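Cytochrome P450 (PDB 5L92) binds heme and the steroid corticosterone and oxidises steroids, probably as a monooxygenase that uses molecular oxygen. Local coordinates at residues S27-M32 and D48-D53; D149-P154 and D212-L217; S319-A324 and H342-R347. One frame throughout, in Å; residues are numbered along the deposited sequence.

Contact 1: residues S27-M32 and D48-D53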
loop_
_atom_site.group_PDB
_atom_site.type_symbol
_atom_site.label_atom_id
_atom_site.label_comp_id
_atom_site.label_asym_id
_atom_site.label_seq_id
_atom_site.Cartn_x
_atom_site.Cartn_y
_atom_site.Cartn_z
ATOM N N SER A 27 15.798 0.335 -13.900
ATOM C CA SER A 27 16.916 0.877 -14.679
ATOM C C SER A 27 16.870 2.402 -14.721
ATOM O O SER A 27 17.906 3.068 -14.600
ATOM C CB SER A 27 16.901 0.300 -16.097
ATOM O OG SER A 27 17.349 -1.032 -16.074
ATOM N N TRP A 28 15.673 2.960 -14.878
ATOM C CA TRP A 28 15.472 4.403 -14.784
ATOM C C TRP A 28 15.908 4.955 -13.430
ATOM O O TRP A 28 16.645 5.954 -13.367
ATOM C CB TRP A 28 14.009 4.735 -15.020
ATOM C CG TRP A 28 13.703 6.230 -14.954
ATOM C CD1 TRP A 28 14.304 7.226 -15.694
ATOM C CD2 TRP A 28 12.755 6.895 -14.092
ATOM N NE1 TRP A 28 13.775 8.458 -15.351
ATOM C CE2 TRP A 28 12.826 8.282 -14.377
ATOM C CE3 TRP A 28 11.851 6.456 -13.116
ATOM C CZ2 TRP A 28 12.005 9.217 -13.749
ATOM C CZ3 TRP A 28 11.048 7.388 -12.486
ATOM C CH2 TRP A 28 11.140 8.757 -12.797
ATOM N N TYR A 29 15.400 4.358 -12.331
ATOM C CA TYR A 29 15.829 4.753 -10.990
ATOM C C TYR A 29 17.354 4.770 -10.882
ATOM O O TYR A 29 17.942 5.701 -10.318
ATOM C CB TYR A 29 15.273 3.791 -9.920
ATOM C CG TYR A 29 13.768 3.686 -9.708
ATOM C CD1 TYR A 29 12.887 4.680 -10.120
ATOM C CD2 TYR A 29 13.242 2.579 -9.046
ATOM C CE1 TYR A 29 11.514 4.546 -9.914
ATOM C CE2 TYR A 29 11.903 2.437 -8.845
ATOM C CZ TYR A 29 11.035 3.432 -9.257
ATOM O OH TYR A 29 9.695 3.293 -9.035
ATOM N N GLU A 30 18.001 3.705 -11.343
ATOM C CA GLU A 30 19.454 3.600 -11.227
ATOM C C GLU A 30 20.151 4.717 -11.996
ATOM O O GLU A 30 21.043 5.388 -11.462
ATOM C CB GLU A 30 19.914 2.240 -11.728
ATOM C CG GLU A 30 21.433 2.033 -11.746
ATOM C CD GLU A 30 21.784 0.647 -12.217
ATOM O OE1 GLU A 30 21.448 0.315 -13.376
ATOM O OE2 GLU A 30 22.357 -0.122 -11.423
ATOM N N GLU A 31 19.765 4.916 -13.257
ATOM C CA GLU A 31 20.276 6.034 -14.042
ATOM C C GLU A 31 20.227 7.333 -13.244
ATOM O O GLU A 31 21.232 8.046 -13.139
ATOM C CB GLU A 31 19.470 6.184 -15.346
ATOM C CG GLU A 31 20.006 7.250 -16.328
ATOM C CD GLU A 31 21.427 6.950 -16.811
ATOM O OE1 GLU A 31 21.787 5.757 -16.938
ATOM O OE2 GLU A 31 22.190 7.912 -17.049
ATOM N N MET A 32 19.056 7.662 -12.683
ATOM C CA MET A 32 18.886 8.941 -11.984
ATOM C C MET A 32 19.695 8.985 -10.693
ATOM O O MET A 32 20.321 10.002 -10.383
ATOM C CB MET A 32 17.399 9.182 -11.677
ATOM C CG MET A 32 16.508 9.347 -12.887
ATOM S SD MET A 32 17.099 10.572 -14.065
ATOM C CE MET A 32 17.190 9.654 -15.612
ATOM N N ASP A 48 11.735 15.070 -8.231
ATOM C CA ASP A 48 11.994 13.668 -7.951
ATOM C C ASP A 48 13.191 13.516 -7.012
ATOM O O ASP A 48 14.176 14.254 -7.117
ATOM C CB ASP A 48 12.267 12.934 -9.254
ATOM C CG ASP A 48 11.045 12.825 -10.121
ATOM O OD1 ASP A 48 9.930 12.626 -9.604
ATOM O OD2 ASP A 48 11.209 12.924 -11.343
ATOM N N VAL A 49 13.084 12.576 -6.070
ATOM C CA VAL A 49 14.157 12.262 -5.113
ATOM C C VAL A 49 14.404 10.748 -5.146
ATOM O O VAL A 49 13.540 9.957 -4.738
ATOM C CB VAL A 49 13.793 12.738 -3.707
ATOM C CG1 VAL A 49 14.851 12.353 -2.696
ATOM C CG2 VAL A 49 13.583 14.264 -3.720
ATOM N N PHE A 50 15.595 10.349 -5.593
ATOM C CA PHE A 50 15.853 8.952 -5.915
ATOM C C PHE A 50 16.822 8.245 -4.980
ATOM O O PHE A 50 16.867 7.015 -4.993
ATOM C CB PHE A 50 16.406 8.830 -7.340
ATOM C CG PHE A 50 15.426 9.209 -8.424
ATOM C CD1 PHE A 50 14.458 8.325 -8.851
ATOM C CD2 PHE A 50 15.506 10.438 -9.052
ATOM C CE1 PHE A 50 13.546 8.680 -9.870
ATOM C CE2 PHE A 50 14.620 10.783 -10.067
ATOM C CZ PHE A 50 13.635 9.902 -10.469
ATOM N N HIS A 51 17.634 8.960 -4.235
ATOM C CA HIS A 51 18.617 8.302 -3.398
ATOM C C HIS A 51 18.087 8.164 -1.989
ATOM O O HIS A 51 17.223 8.925 -1.540
ATOM C CB HIS A 51 19.961 9.038 -3.413
ATOM C CG HIS A 51 19.940 10.396 -2.780
ATOM N ND1 HIS A 51 19.033 11.381 -3.129
ATOM C CD2 HIS A 51 20.750 10.945 -1.843
ATOM C CE1 HIS A 51 19.285 12.469 -2.424
ATOM N NE2 HIS A 51 20.317 12.227 -1.632
ATOM N N TYR A 52 18.622 7.155 -1.304
ATOM C CA TYR A 52 18.095 6.729 -0.008
ATOM C C TYR A 52 18.105 7.865 0.991
ATOM O O TYR A 52 17.130 8.074 1.726
ATOM C CB TYR A 52 18.921 5.558 0.528
ATOM C CG TYR A 52 18.437 4.938 1.812
ATOM C CD1 TYR A 52 18.604 5.582 3.037
ATOM C CD2 TYR A 52 17.837 3.695 1.808
ATOM C CE1 TYR A 52 18.162 4.988 4.207
ATOM C CE2 TYR A 52 17.400 3.114 2.952
ATOM C CZ TYR A 52 17.572 3.750 4.152
ATOM O OH TYR A 52 17.124 3.119 5.281
ATOM N N ASP A 53 19.210 8.597 1.051
ATOM C CA ASP A 53 19.343 9.632 2.060
ATOM C C ASP A 53 18.358 10.751 1.790
ATOM O O ASP A 53 17.820 11.343 2.729
ATOM C CB ASP A 53 20.787 10.163 2.075
ATOM C CG ASP A 53 21.047 11.150 3.218
ATOM O OD1 ASP A 53 21.063 10.709 4.395
ATOM O OD2 ASP A 53 21.230 12.362 2.937
#
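The ring of Phe50 is used in two ways at once: its CZ edge points at the face of the Trp28 six-membered ring, toward the rim, while one of its own faces lies against the aliphatic base of Met32. The first is a T-shaped pair, with the planes at 85°; Phe50 CZ comes 3.6 Å from Trp28 CH2. Trp28 gets there because its CG stands anti to the backbone N (chi1 -179°), which carries the broad indole across to the phenylalanine. One turn further along the same helix, Met32 CB sits over a face of Phe50 in a CH-pi contact, 3.6 Å from the ring centroid. The Met32 chain then bends, and SD makes a more distant, oblique Met-aromatic contact. A flat phenylalanine suits the place because it offers an edge to Trp28 and a face to Met32, which a branched aliphatic chain could not do. Here helix 26-33 of the P450 fold, its helix A, packs against the end of strand 46-49 in the mixed sheet, just before helix 52-60. Tyr29 adds CD1, 4.1 Å from Phe50 CE1, and sends its hydroxyl to Gln290. An alanine in place of Phe50 would probably open a gap between helix and strand and leave Trp28 and Met32 without their shared partner. Trp316 stacks on Phe50 and meets Trp28 edge-to-face, while its NE1 is bonded to Asp48, whose other oxygen pairs with Arg44.

Contact 2: residues D149-P154 and D212-L217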
loop_
_atom_site.group_PDB
_atom_site.type_symbol
_atom_site.label_atom_id
_atom_site.label_comp_id
_atom_site.label_asym_id
_atom_site.label_seq_id
_atom_site.Cartn_x
_atom_site.Cartn_y
_atom_site.Cartn_z
ATOM N N ASP A 149 -14.067 -6.703 8.524
ATOM C CA ASP A 149 -14.311 -7.075 9.921
ATOM C C ASP A 149 -13.803 -6.009 10.884
ATOM O O ASP A 149 -14.449 -5.724 11.891
ATOM C CB ASP A 149 -13.649 -8.407 10.244
ATOM C CG ASP A 149 -14.460 -9.590 9.764
ATOM O OD1 ASP A 149 -15.585 -9.389 9.249
ATOM O OD2 ASP A 149 -13.975 -10.725 9.910
ATOM N N ILE A 150 -12.657 -5.399 10.585
ATOM C CA ILE A 150 -12.098 -4.365 11.456
ATOM C C ILE A 150 -12.985 -3.119 11.472
ATOM O O ILE A 150 -13.176 -2.501 12.526
ATOM C CB ILE A 150 -10.665 -4.005 11.011
ATOM C CG1 ILE A 150 -9.681 -5.119 11.357
ATOM C CG2 ILE A 150 -10.187 -2.690 11.666
ATOM C CD1 ILE A 150 -8.321 -4.931 10.708
ATOM N N LEU A 151 -13.466 -2.683 10.299
ATOM C CA LEU A 151 -14.365 -1.527 10.240
ATOM C C LEU A 151 -15.764 -1.850 10.768
ATOM O O LEU A 151 -16.445 -0.966 11.296
ATOM C CB LEU A 151 -14.450 -1.000 8.807
ATOM C CG LEU A 151 -13.097 -0.514 8.287
ATOM C CD1 LEU A 151 -13.066 -0.332 6.767
ATOM C CD2 LEU A 151 -12.749 0.775 8.984
ATOM N N GLY A 152 -16.200 -3.096 10.648
ATOM C CA GLY A 152 -17.544 -3.478 11.010
ATOM C C GLY A 152 -18.541 -3.239 9.900
ATOM O O GLY A 152 -19.707 -2.932 10.181
ATOM N N VAL A 153 -18.122 -3.387 8.641
ATOM C CA VAL A 153 -19.009 -3.159 7.501
ATOM C C VAL A 153 -19.259 -4.494 6.823
ATOM O O VAL A 153 -18.457 -5.426 6.984
ATOM C CB VAL A 153 -18.424 -2.133 6.507
ATOM C CG1 VAL A 153 -18.092 -0.848 7.209
ATOM C CG2 VAL A 153 -17.158 -2.680 5.785
ATOM N N PRO A 154 -20.328 -4.624 6.036
ATOM C CA PRO A 154 -20.682 -5.934 5.475
ATOM C C PRO A 154 -19.839 -6.303 4.263
ATOM O O PRO A 154 -19.748 -5.558 3.279
ATOM C CB PRO A 154 -22.159 -5.776 5.091
ATOM C CG PRO A 154 -22.353 -4.318 4.899
ATOM C CD PRO A 154 -21.408 -3.639 5.880
ATOM N N ASP A 212 -15.844 -3.023 16.601
ATOM C CA ASP A 212 -15.144 -2.532 15.415
ATOM C C ASP A 212 -14.597 -1.144 15.708
ATOM O O ASP A 212 -14.982 -0.493 16.678
ATOM C CB ASP A 212 -16.057 -2.490 14.179
ATOM C CG ASP A 212 -17.390 -1.770 14.448
ATOM O OD1 ASP A 212 -17.382 -0.536 14.624
ATOM O OD2 ASP A 212 -18.440 -2.440 14.456
ATOM N N ILE A 213 -13.703 -0.677 14.846
ATOM C CA ILE A 213 -13.010 0.560 15.153
ATOM C C ILE A 213 -13.853 1.793 14.845
ATOM O O ILE A 213 -13.533 2.882 15.326
ATOM C CB ILE A 213 -11.664 0.627 14.416
ATOM C CG1 ILE A 213 -10.867 1.809 14.938
ATOM C CG2 ILE A 213 -11.871 0.726 12.921
ATOM C CD1 ILE A 213 -9.423 1.652 14.860
ATOM N N ILE A 214 -14.912 1.678 14.057
ATOM C CA ILE A 214 -15.804 2.820 13.905
ATOM C C ILE A 214 -16.554 3.078 15.210
ATOM O O ILE A 214 -16.611 4.215 15.692
ATOM C CB ILE A 214 -16.766 2.593 12.729
ATOM C CG1 ILE A 214 -15.959 2.567 11.430
ATOM C CG2 ILE A 214 -17.887 3.688 12.709
ATOM C CD1 ILE A 214 -16.810 2.414 10.204
ATOM N N SER A 215 -17.140 2.023 15.793
ATOM C CA SER A 215 -17.738 2.112 17.123
ATOM C C SER A 215 -16.738 2.651 18.127
ATOM O O SER A 215 -17.062 3.527 18.929
ATOM C CB SER A 215 -18.231 0.736 17.576
ATOM O OG SER A 215 -19.220 0.214 16.700
ATOM N N VAL A 216 -15.495 2.168 18.078
ATOM C CA VAL A 216 -14.544 2.598 19.087
ATOM C C VAL A 216 -14.279 4.088 18.973
ATOM O O VAL A 216 -14.057 4.753 19.984
ATOM C CB VAL A 216 -13.247 1.783 18.986
ATOM C CG1 VAL A 216 -12.192 2.382 19.891
ATOM C CG2 VAL A 216 -13.516 0.342 19.384
ATOM N N LEU A 217 -14.282 4.644 17.758
ATOM C CA LEU A 217 -14.004 6.068 17.623
ATOM C C LEU A 217 -15.215 6.920 17.966
ATOM O O LEU A 217 -15.051 8.034 18.465
ATOM C CB LEU A 217 -13.561 6.391 16.208
ATOM C CG LEU A 217 -12.218 5.792 15.844
ATOM C CD1 LEU A 217 -12.191 5.573 14.354
ATOM C CD2 LEU A 217 -11.139 6.736 16.317
#
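Ile150 O and Ile213 N join the last turn of one helix to the first turn of another through a nearly straight hydrogen bond of 3.0 Å, the donor arriving almost in line with the carbonyl. Around this bond the packing is close. Asp212 CB lies 3.3 Å from Ile150 O and equally near Leu151 O, and Ile214, its CG1 anti to the carbonyl carbon, lays CG1 and CD1 each 3.6 Å from Leu151 O. Gly152, C-prime residue of the Schellman motif ending helix 141-151, suits its place twice over: at its positive phi a CB would jam against the preceding carbonyl O, and it would also run into Asp212 OD2. The apolar flank is looser. Ile213 CG2 stands 4.0 Å from both Ile150 CG2 and Leu151 CD2, and Leu151 continues to Leu239 of helix 229-245. On the solvent side the exposed Asp149 points away and barely takes part. Asp212 is the N-cap of helix 213-222. Its CG sits between the backbone N and the carbonyl carbon (chi1 50°), a turn that folds OD1 back to accept from Ser215 N at 2.8 Å and from Ser215 OG. OD2 forms a salt bridge with Lys205, whose NZ also bonds Gly152 O, tying both segments through one lysine. A helix N-terminus and a lysine would both favour a negative carboxylate, so Asp212 is likely to be ionised although buried.

Contact 3: residues S319-A324 and H342-R347. With HEM (protoporphyrin IX containing Fe), chain C.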
loop_
_atom_site.group_PDB
_atom_site.type_symbol
_atom_site.label_atom_id
_atom_site.label_comp_id
_atom_site.label_asym_id
_atom_site.label_seq_id
_atom_site.Cartn_x
_atom_site.Cartn_y
_atom_site.Cartn_z
ATOM N N SER A 319 13.203 3.514 -5.659
ATOM C CA SER A 319 14.579 3.841 -6.008
ATOM C C SER A 319 15.524 3.744 -4.814
ATOM O O SER A 319 16.613 3.162 -4.918
ATOM C CB SER A 319 14.622 5.246 -6.601
ATOM O OG SER A 319 15.918 5.543 -7.085
ATOM N N ALA A 320 15.144 4.355 -3.691
ATOM C CA ALA A 320 15.938 4.273 -2.471
ATOM C C ALA A 320 16.270 2.834 -2.112
ATOM O O ALA A 320 17.335 2.561 -1.543
ATOM C CB ALA A 320 15.196 4.926 -1.302
ATOM N N HIS A 321 15.339 1.906 -2.377
ATOM C CA HIS A 321 15.479 0.515 -1.985
ATOM C C HIS A 321 16.536 -0.234 -2.796
ATOM O O HIS A 321 16.855 -1.374 -2.425
ATOM C CB HIS A 321 14.149 -0.201 -2.154
ATOM C CG HIS A 321 13.117 0.178 -1.145
ATOM N ND1 HIS A 321 11.775 -0.091 -1.320
ATOM C CD2 HIS A 321 13.227 0.832 0.034
ATOM C CE1 HIS A 321 11.111 0.339 -0.263
ATOM N NE2 HIS A 321 11.962 0.918 0.563
ATOM N N ARG A 322 16.997 0.361 -3.909
ATOM C CA ARG A 322 18.024 -0.158 -4.801
ATOM C C ARG A 322 19.343 0.629 -4.715
ATOM O O ARG A 322 20.204 0.478 -5.579
ATOM C CB ARG A 322 17.526 -0.132 -6.249
ATOM C CG ARG A 322 16.195 -0.794 -6.555
ATOM C CD ARG A 322 16.257 -2.283 -6.414
ATOM N NE ARG A 322 15.049 -3.001 -6.833
ATOM C CZ ARG A 322 14.957 -3.727 -7.946
ATOM N NH1 ARG A 322 15.980 -3.841 -8.783
ATOM N NH2 ARG A 322 13.850 -4.365 -8.211
ATOM N N ASP A 323 19.508 1.468 -3.708
ATOM C CA ASP A 323 20.665 2.339 -3.566
ATOM C C ASP A 323 21.852 1.527 -3.035
ATOM O O ASP A 323 21.761 0.921 -1.956
ATOM C CB ASP A 323 20.280 3.470 -2.608
ATOM C CG ASP A 323 21.336 4.553 -2.499
ATOM O OD1 ASP A 323 22.542 4.216 -2.492
ATOM O OD2 ASP A 323 20.949 5.748 -2.401
ATOM N N ALA A 324 22.957 1.501 -3.785
ATOM C CA ALA A 324 24.054 0.590 -3.425
ATOM C C ALA A 324 24.691 0.946 -2.083
ATOM O O ALA A 324 25.162 0.050 -1.365
ATOM C CB ALA A 324 25.112 0.586 -4.508
ATOM N N HIS A 342 14.502 -1.068 4.727
ATOM C CA HIS A 342 13.750 -0.449 3.668
ATOM C C HIS A 342 12.712 0.505 4.265
ATOM O O HIS A 342 12.479 0.553 5.472
ATOM C CB HIS A 342 13.097 -1.516 2.830
ATOM C CG HIS A 342 12.115 -2.305 3.614
ATOM N ND1 HIS A 342 10.873 -1.809 3.956
ATOM C CD2 HIS A 342 12.230 -3.503 4.230
ATOM C CE1 HIS A 342 10.240 -2.700 4.693
ATOM N NE2 HIS A 342 11.039 -3.739 4.871
ATOM N N MET A 343 12.118 1.299 3.387
ATOM C CA MET A 343 11.121 2.293 3.751
ATOM C C MET A 343 9.797 2.005 3.051
ATOM O O MET A 343 9.076 2.924 2.686
ATOM C CB MET A 343 11.642 3.698 3.398
ATOM C CG MET A 343 12.794 4.124 4.310
ATOM S SD MET A 343 13.476 5.782 4.095
ATOM C CE MET A 343 14.473 5.523 2.622
ATOM N N ALA A 344 9.477 0.734 2.837
ATOM C CA ALA A 344 8.298 0.411 2.059
ATOM C C ALA A 344 7.026 0.820 2.796
ATOM O O ALA A 344 5.987 0.980 2.165
ATOM C CB ALA A 344 8.293 -1.079 1.707
ATOM N N PHE A 345 7.102 1.004 4.110
ATOM C CA PHE A 345 6.010 1.521 4.909
ATOM C C PHE A 345 6.178 3.000 5.224
ATOM O O PHE A 345 5.488 3.519 6.106
ATOM C CB PHE A 345 5.894 0.737 6.215
ATOM C CG PHE A 345 5.467 -0.686 6.028
ATOM C CD1 PHE A 345 4.244 -0.987 5.492
ATOM C CD2 PHE A 345 6.323 -1.734 6.375
ATOM C CE1 PHE A 345 3.856 -2.292 5.322
ATOM C CE2 PHE A 345 5.915 -3.052 6.216
ATOM C CZ PHE A 345 4.700 -3.325 5.676
ATOM N N GLY A 346 7.090 3.679 4.543
ATOM C CA GLY A 346 7.387 5.043 4.881
ATOM C C GLY A 346 8.429 5.115 5.978
ATOM O O GLY A 346 9.173 4.186 6.219
ATOM N N ARG A 347 8.416 6.239 6.685
ATOM C CA ARG A 347 9.458 6.606 7.628
ATOM C C ARG A 347 9.051 7.893 8.330
ATOM O O ARG A 347 8.773 8.894 7.667
ATOM C CB ARG A 347 10.801 6.821 6.904
ATOM C CG ARG A 347 11.890 7.504 7.766
ATOM C CD ARG A 347 12.461 6.565 8.811
ATOM N NE ARG A 347 13.200 5.493 8.162
ATOM C CZ ARG A 347 14.526 5.444 8.024
ATOM N NH1 ARG A 347 15.311 6.399 8.517
ATOM N NH2 ARG A 347 15.071 4.415 7.387
HETATM C CHA HEM C . 0.552 4.945 5.710
HETATM C CHB HEM C . 2.402 1.504 2.767
HETATM C CHC HEM C . -0.827 -1.695 4.333
HETATM C CHD HEM C . -2.931 1.866 6.849
HETATM C C1A HEM C . 1.359 4.258 4.811
HETATM C C2A HEM C . 2.555 4.786 4.191
HETATM C C3A HEM C . 3.051 3.844 3.375
HETATM C C4A HEM C . 2.208 2.674 3.467
HETATM C CMA HEM C . 4.319 3.969 2.507
HETATM C CAA HEM C . 3.146 6.205 4.413
HETATM C CBA HEM C . 2.258 7.306 3.829
HETATM C CGA HEM C . 2.974 8.628 3.743
HETATM O O1A HEM C . 4.008 8.822 4.393
HETATM O O2A HEM C . 2.532 9.517 2.996
HETATM C C1B HEM C . 1.740 0.312 2.945
HETATM C C2B HEM C . 2.097 -0.991 2.400
HETATM C C3B HEM C . 1.173 -1.863 2.838
HETATM C C4B HEM C . 0.219 -1.136 3.653
HETATM C CMB HEM C . 3.335 -1.272 1.527
HETATM C CAB HEM C . 1.058 -3.387 2.626
HETATM C CBB HEM C . 2.111 -4.164 2.324
HETATM C C1C HEM C . -1.682 -1.005 5.161
HETATM C C2C HEM C . -2.869 -1.536 5.775
HETATM C C3C HEM C . -3.429 -0.565 6.474
HETATM C C4C HEM C . -2.660 0.637 6.301
HETATM C CMC HEM C . -3.392 -2.994 5.704
HETATM C CAC HEM C . -4.736 -0.769 7.249
HETATM C CBC HEM C . -4.778 -0.543 8.559
HETATM C C1D HEM C . -2.189 3.009 6.765
HETATM C C2D HEM C . -2.532 4.266 7.398
HETATM C C3D HEM C . -1.562 5.143 7.097
HETATM C C4D HEM C . -0.600 4.445 6.250
HETATM C CMD HEM C . -3.819 4.464 8.243
HETATM C CAD HEM C . -1.435 6.628 7.521
HETATM C CBD HEM C . -0.577 6.767 8.794
HETATM C CGD HEM C . -0.286 8.204 9.182
HETATM O O1D HEM C . 0.044 8.465 10.362
HETATM O O2D HEM C . -0.345 9.125 8.329
HETATM N NA HEM C . 1.158 2.958 4.365
HETATM N NB HEM C . 0.583 0.178 3.682
HETATM N NC HEM C . -1.591 0.334 5.496
HETATM N ND HEM C . -1.030 3.174 6.054
HETATM FE FE HEM C . -0.197 1.612 4.983
#
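His321 reaches across to the backbone of Met343 and the side of Ala344; both nitrogens and two carbons of its ring meet partners. From CB, with CG anti to the carbonyl carbon (chi1 -72°), the imidazole is carried toward residues 342-344. On one flank ND1 is hydrogen-bonded to Ser287 OG, which pins the ring's rotation, much as NE2 of His342 is bonded to Glu280. On the other, CD2 lies 3.7 Å from His342 CB. Further out, CE1 touches Ala344, 3.7 Å from its CB, where the small methyl lets the imidazole lie close. At the tip, NE2 accepts from Met343 N at 2.9 Å; the donor is tilted 20° from the ring plane. An accepting NE2 is consistent with a neutral ring whose proton is probably on ND1. Histidine suits the place because its two nitrogens lie at different points of the rim, so it can bond a side chain and a backbone N-H at once.

The ring of His342 offers its edge to the face of His321 in an offset edge-to-face pair, with centroids 5.8 Å apart. His342 ND1 accepts from Ala344 N in the plane of its ring, at 3.1 Å, and so holds the start of the type I turn Met343-Gly346. Ala320 CB adds a small apolar contact, 4.0 Å from Met343 CE, and Arg284, the arginine of the ExxR motif, bonds to His321 O. Beyond, the backbone of 344-346 wraps the heme methyl CMA, with Phe345 C 3.4 Å from it, and Gly346 has no room for a CB beside the heme carbon CAA. Phe345 is bonded through its backbone to Cys352, the axial ligand of the iron, and this Phe-Gly sequence opens the heme-binding loop that is the signature of the cytochrome P450 family.

How the contacts relate
Along the chain the three contacts come in series, each closing before the next opens. Contacts 1 and 3 are neighbours, with centres about 11 Å apart on the same side of the chain's centre. They meet where strand 46-49 passes into helix 52-60: Ser319 OG lies 2.7 Å from Phe50 O, and Asp323 OD2 lies 2.9 Å from Tyr52 N, both probable hydrogen bonds. These tie 48-53 to 319-324, which contact 3 in turn joins to the loop 342-347 before the heme cysteine. Contact 2 lies on the far side, its centre about 40 Å from that of contact 1 and 32 Å from that of contact 3, in a mainly helical region. Of the three, contact 3 alone holds heme-pocket residues, though the Ile150 side chain of contact 2 comes within about 6 Å of the heme.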